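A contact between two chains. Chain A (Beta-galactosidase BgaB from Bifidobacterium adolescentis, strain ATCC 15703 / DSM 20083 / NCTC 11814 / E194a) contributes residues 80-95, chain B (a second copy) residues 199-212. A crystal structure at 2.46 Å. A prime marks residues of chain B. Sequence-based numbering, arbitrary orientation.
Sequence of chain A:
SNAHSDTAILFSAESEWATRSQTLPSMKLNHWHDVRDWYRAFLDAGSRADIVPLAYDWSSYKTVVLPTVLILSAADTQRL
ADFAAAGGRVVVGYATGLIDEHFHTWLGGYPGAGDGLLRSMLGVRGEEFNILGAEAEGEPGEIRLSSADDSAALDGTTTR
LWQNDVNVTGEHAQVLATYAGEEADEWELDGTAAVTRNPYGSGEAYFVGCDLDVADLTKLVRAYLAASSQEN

Chain A 80-95: LADFAAAGGRVVVGYA
Chain B 199-212: PYGSGEAYFVGCDL

The two stretches are joined by a continuous parallel β-ladder that is preceded at its N-terminal end by a helix packed against a tight turn. In chain A, the helix that ends at Ala85 passes through Ala86 (phi/psi −79/4) and Gly87 (116/−1) into a strand beginning at Arg89. In chain B, a type II′ turn from Tyr200′ to Gly203′ leads into strand 203′–208′. The strands run in the same direction at 17°, with Arg89, Val90, Val91 and Val92 paired to Glu204′, Ala205′, Tyr206′ and Phe207′ at CA–CA separations of 4.5–5.0 Å.

Even-numbered residues supply the ladder bonds, starting with Gly88 just ahead of the chain A strand. On chain B, Glu204′ N donates to Gly88 O (3.1 Å), Tyr206′ N to Val90 O (2.6 Å) and Val208′ N to Val92 O (2.9 Å, nearly linear at 174°). In return, Val90 N donates to Glu204′ O (3.0 Å) and Val92 N to Tyr206′ O (2.9 Å). Both backbone groups of Val90, Val92, Glu204′ and Tyr206′ are therefore satisfied across the interface. The ladder then frays: Tyr94 N lies 3.0 Å from Val208′ O, but the angle is too poor for a hydrogen bond. CA-H…O contacts reinforce the pairing, including Ala205′ CA to Val90 O (3.2 Å) and Arg89 CA to Glu204′ O (3.5 Å).

At the helix end, Ser202′ N donates to Ala85 O (2.9 Å). Ala84 O instead accepts from Gly87 N within its own chain, in a Schellman motif completed by Gly88 N to Phe83 O; its 3.0 Å approach to Gly203′ N is badly angled, and that amide bonds to Tyr200′ O, closing the turn. Tyr200′ N returns a bond to Gly203′ O.

Gly201′ and Gly203′ allow this close packing. A CB on Gly203′ would collide with Ala84 O and Gly88 O, and one on Gly201′ (64/−134) with Ala85 CA. Within chain A, the positive phi of Gly87 calls for glycine, because a CB would be jammed against the carbonyl O of Ala86, while a CB on Gly88 would strike Phe83 CE2. The small Ala81, Ala84 and Ala85 leave room for the Tyr200′ ring (chi1 t, chi2 86°), whose CD2 lies 4.0 Å from Ala84 CB and whose edge meets Ala81 O, with CE2 at 3.6 Å.

Arg89, Val91, Glu204′, Tyr206′ and Val208′ share one face of the sheet. Arg89 (t, t, p, chi4 −176°) lays its CD 3.6 Å from Tyr206′ CE1, while its NE and NH2 are hydrogen-bonded elsewhere in the structure. Tyr206′ (m, chi2 70°) is buried, and Val91 packs against it through CG2 to CB (4.0 Å) and against Val208′ through CG1 to CG2 (3.9 Å); both valines are t. Val90 and Val92, also t, occupy the other face with Ala205′ and Phe207′ (t, chi2 75°).

Tyr94 (p, chi2 −89°) is buried beyond the ladder, covering the Gly209′–Asp211′ backbone: its CE1 is 3.7 Å from Cys210′ C, and its OH reaches 3.5 Å from CB of the poorly ordered Asp211′. Together the stretches bury 904 Å².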

# COMPACT_ATOMS: atom_id res chain seq x y z
N LEU A 80 -6.72 -3.62 -9.69
CA LEU A 80 -7.74 -3.18 -8.74
C LEU A 80 -7.41 -1.80 -8.18
O LEU A 80 -8.29 -0.94 -8.08
CB LEU A 80 -7.88 -4.20 -7.61
CG LEU A 80 -8.45 -5.57 -7.99
CD1 LEU A 80 -8.23 -6.56 -6.86
CD2 LEU A 80 -9.93 -5.44 -8.32
N ALA A 81 -6.15 -1.59 -7.80
CA ALA A 81 -5.74 -0.29 -7.28
C ALA A 81 -5.94 0.80 -8.32
O ALA A 81 -6.45 1.89 -8.01
CB ALA A 81 -4.28 -0.34 -6.82
N ASP A 82 -5.54 0.54 -9.56
CA ASP A 82 -5.78 1.50 -10.64
C ASP A 82 -7.27 1.74 -10.83
O ASP A 82 -7.71 2.89 -10.99
CB ASP A 82 -5.15 1.00 -11.94
CG ASP A 82 -3.65 0.83 -11.84
OD1 ASP A 82 -3.03 1.44 -10.94
OD2 ASP A 82 -3.08 0.07 -12.66
N PHE A 83 -8.06 0.67 -10.82
CA PHE A 83 -9.50 0.80 -10.97
C PHE A 83 -10.09 1.65 -9.85
O PHE A 83 -10.93 2.52 -10.10
CB PHE A 83 -10.15 -0.59 -10.99
CG PHE A 83 -11.65 -0.56 -11.04
CD1 PHE A 83 -12.31 -0.43 -12.25
CD2 PHE A 83 -12.40 -0.69 -9.88
CE1 PHE A 83 -13.69 -0.42 -12.30
CE2 PHE A 83 -13.78 -0.67 -9.93
CZ PHE A 83 -14.43 -0.53 -11.14
N ALA A 84 -9.65 1.42 -8.61
CA ALA A 84 -10.17 2.18 -7.48
C ALA A 84 -9.70 3.63 -7.54
O ALA A 84 -10.50 4.56 -7.39
CB ALA A 84 -9.76 1.53 -6.17
N ALA A 85 -8.40 3.84 -7.77
CA ALA A 85 -7.86 5.20 -7.77
C ALA A 85 -8.54 6.08 -8.82
O ALA A 85 -8.71 7.28 -8.60
CB ALA A 85 -6.35 5.16 -8.01
N ALA A 86 -8.94 5.50 -9.95
CA ALA A 86 -9.60 6.27 -11.00
C ALA A 86 -11.08 6.53 -10.71
O ALA A 86 -11.76 7.11 -11.56
CB ALA A 86 -9.45 5.56 -12.34
N GLY A 87 -11.58 6.13 -9.54
CA GLY A 87 -12.96 6.38 -9.17
C GLY A 87 -13.83 5.15 -9.00
O GLY A 87 -15.01 5.30 -8.66
N GLY A 88 -13.31 3.94 -9.22
CA GLY A 88 -14.12 2.75 -9.10
C GLY A 88 -14.28 2.28 -7.66
O GLY A 88 -13.55 2.68 -6.75
N ARG A 89 -15.25 1.40 -7.47
CA ARG A 89 -15.55 0.82 -6.17
C ARG A 89 -15.20 -0.66 -6.18
O ARG A 89 -15.65 -1.40 -7.07
CB ARG A 89 -17.03 1.02 -5.81
CG ARG A 89 -17.42 0.44 -4.46
CD ARG A 89 -18.81 0.92 -4.04
NE ARG A 89 -19.84 0.55 -5.01
CZ ARG A 89 -21.11 0.91 -4.91
NH1 ARG A 89 -21.52 1.64 -3.89
NH2 ARG A 89 -21.98 0.53 -5.84
N VAL A 90 -14.41 -1.09 -5.20
CA VAL A 90 -13.93 -2.47 -5.11
C VAL A 90 -14.45 -3.06 -3.81
O VAL A 90 -14.31 -2.46 -2.74
CB VAL A 90 -12.40 -2.53 -5.17
CG1 VAL A 90 -11.91 -3.97 -5.01
CG2 VAL A 90 -11.89 -1.93 -6.48
N VAL A 91 -15.04 -4.25 -3.90
CA VAL A 91 -15.55 -4.98 -2.74
C VAL A 91 -14.77 -6.27 -2.62
O VAL A 91 -14.74 -7.07 -3.56
CB VAL A 91 -17.06 -5.25 -2.85
CG1 VAL A 91 -17.56 -6.02 -1.63
CG2 VAL A 91 -17.83 -3.95 -3.00
N VAL A 92 -14.14 -6.48 -1.47
CA VAL A 92 -13.20 -7.59 -1.26
C VAL A 92 -13.73 -8.48 -0.15
O VAL A 92 -14.01 -8.01 0.96
CB VAL A 92 -11.79 -7.08 -0.93
CG1 VAL A 92 -10.86 -8.24 -0.63
CG2 VAL A 92 -11.25 -6.22 -2.07
N GLY A 93 -13.86 -9.78 -0.44
CA GLY A 93 -14.27 -10.73 0.56
C GLY A 93 -13.13 -11.14 1.48
O GLY A 93 -11.96 -10.83 1.26
N TYR A 94 -13.50 -11.88 2.53
CA TYR A 94 -12.54 -12.27 3.55
C TYR A 94 -11.48 -13.23 3.01
O TYR A 94 -10.36 -13.27 3.52
CB TYR A 94 -13.27 -12.91 4.73
CG TYR A 94 -14.19 -14.04 4.32
CD1 TYR A 94 -15.51 -13.79 3.97
CD2 TYR A 94 -13.73 -15.35 4.27
CE1 TYR A 94 -16.35 -14.82 3.58
CE2 TYR A 94 -14.57 -16.38 3.88
CZ TYR A 94 -15.88 -16.11 3.54
OH TYR A 94 -16.71 -17.13 3.15
N ALA A 95 -11.81 -14.00 1.97
CA ALA A 95 -10.92 -15.03 1.45
C ALA A 95 -10.33 -14.65 0.10
O ALA A 95 -10.07 -15.51 -0.74
CB ALA A 95 -11.64 -16.37 1.36
N PRO B 199 -11.68 5.14 1.44
CA PRO B 199 -11.41 5.86 0.19
C PRO B 199 -9.99 5.60 -0.29
O PRO B 199 -9.04 5.58 0.50
CB PRO B 199 -11.61 7.33 0.58
CG PRO B 199 -11.35 7.37 2.04
CD PRO B 199 -11.85 6.06 2.58
N TYR B 200 -9.86 5.40 -1.59
CA TYR B 200 -8.56 5.16 -2.23
C TYR B 200 -8.54 5.95 -3.53
O TYR B 200 -9.20 5.57 -4.50
CB TYR B 200 -8.33 3.67 -2.48
CG TYR B 200 -6.93 3.33 -2.95
CD1 TYR B 200 -5.90 3.13 -2.04
CD2 TYR B 200 -6.65 3.22 -4.31
CE1 TYR B 200 -4.63 2.82 -2.47
CE2 TYR B 200 -5.37 2.91 -4.74
CZ TYR B 200 -4.36 2.71 -3.82
OH TYR B 200 -3.09 2.40 -4.24
N GLY B 201 -7.79 7.05 -3.54
CA GLY B 201 -7.81 7.92 -4.71
C GLY B 201 -9.18 8.53 -4.88
O GLY B 201 -9.80 9.01 -3.92
N SER B 202 -9.69 8.50 -6.11
CA SER B 202 -11.04 8.96 -6.39
C SER B 202 -12.09 7.90 -6.08
O SER B 202 -13.29 8.19 -6.22
CB SER B 202 -11.16 9.40 -7.85
OG SER B 202 -10.24 10.43 -8.15
N GLY B 203 -11.69 6.71 -5.66
CA GLY B 203 -12.63 5.62 -5.49
C GLY B 203 -12.74 5.09 -4.07
O GLY B 203 -12.54 5.83 -3.10
N GLU B 204 -13.06 3.81 -3.94
CA GLU B 204 -13.48 3.24 -2.67
C GLU B 204 -13.14 1.76 -2.65
O GLU B 204 -13.08 1.10 -3.69
CB GLU B 204 -14.98 3.46 -2.46
CG GLU B 204 -15.43 3.55 -1.03
CD GLU B 204 -16.87 4.03 -0.92
OE1 GLU B 204 -17.58 4.01 -1.95
OE2 GLU B 204 -17.28 4.44 0.19
N ALA B 205 -12.93 1.23 -1.44
CA ALA B 205 -12.64 -0.19 -1.26
C ALA B 205 -13.38 -0.69 -0.02
O ALA B 205 -13.14 -0.20 1.08
CB ALA B 205 -11.14 -0.44 -1.12
N TYR B 206 -14.28 -1.65 -0.22
CA TYR B 206 -15.02 -2.27 0.87
C TYR B 206 -14.35 -3.58 1.28
O TYR B 206 -13.76 -4.28 0.45
CB TYR B 206 -16.47 -2.55 0.46
CG TYR B 206 -17.38 -1.34 0.44
CD1 TYR B 206 -17.24 -0.35 -0.53
CD2 TYR B 206 -18.40 -1.20 1.37
CE1 TYR B 206 -18.08 0.75 -0.56
CE2 TYR B 206 -19.24 -0.11 1.35
CZ TYR B 206 -19.08 0.87 0.39
OH TYR B 206 -19.92 1.96 0.37
N PHE B 207 -14.47 -3.91 2.56
CA PHE B 207 -14.01 -5.18 3.09
C PHE B 207 -15.18 -5.87 3.77
O PHE B 207 -15.80 -5.30 4.68
CB PHE B 207 -12.85 -5.00 4.07
CG PHE B 207 -12.42 -6.28 4.73
CD1 PHE B 207 -11.68 -7.22 4.04
CD2 PHE B 207 -12.76 -6.53 6.05
CE1 PHE B 207 -11.28 -8.40 4.65
CE2 PHE B 207 -12.37 -7.70 6.67
CZ PHE B 207 -11.63 -8.64 5.97
N VAL B 208 -15.49 -7.09 3.33
CA VAL B 208 -16.55 -7.91 3.92
C VAL B 208 -15.86 -9.09 4.58
O VAL B 208 -15.43 -10.04 3.91
CB VAL B 208 -17.57 -8.36 2.87
CG1 VAL B 208 -18.71 -9.13 3.53
CG2 VAL B 208 -18.11 -7.17 2.09
N GLY B 209 -15.75 -9.05 5.91
CA GLY B 209 -14.97 -10.00 6.66
C GLY B 209 -15.67 -11.26 7.10
O GLY B 209 -15.06 -12.08 7.80
N CYS B 210 -16.93 -11.46 6.73
CA CYS B 210 -17.67 -12.64 7.14
C CYS B 210 -18.55 -13.12 6.00
O CYS B 210 -18.86 -12.37 5.07
CB CYS B 210 -18.53 -12.38 8.39
SG CYS B 210 -19.73 -11.05 8.18
N ASP B 211 -18.95 -14.38 6.08
CA ASP B 211 -19.85 -14.97 5.10
C ASP B 211 -21.29 -14.73 5.52
O ASP B 211 -21.67 -15.01 6.66
CB ASP B 211 -19.58 -16.47 4.96
CG ASP B 211 -20.51 -17.13 3.97
OD1 ASP B 211 -20.53 -16.71 2.79
OD2 ASP B 211 -21.22 -18.08 4.36
N LEU B 212 -22.09 -14.22 4.59
CA LEU B 212 -23.50 -13.97 4.81
C LEU B 212 -24.33 -14.79 3.83
O LEU B 212 -23.90 -15.04 2.69
CB LEU B 212 -23.84 -12.48 4.64
CG LEU B 212 -23.05 -11.48 5.48
CD1 LEU B 212 -23.32 -10.06 4.99
CD2 LEU B 212 -23.40 -11.61 6.95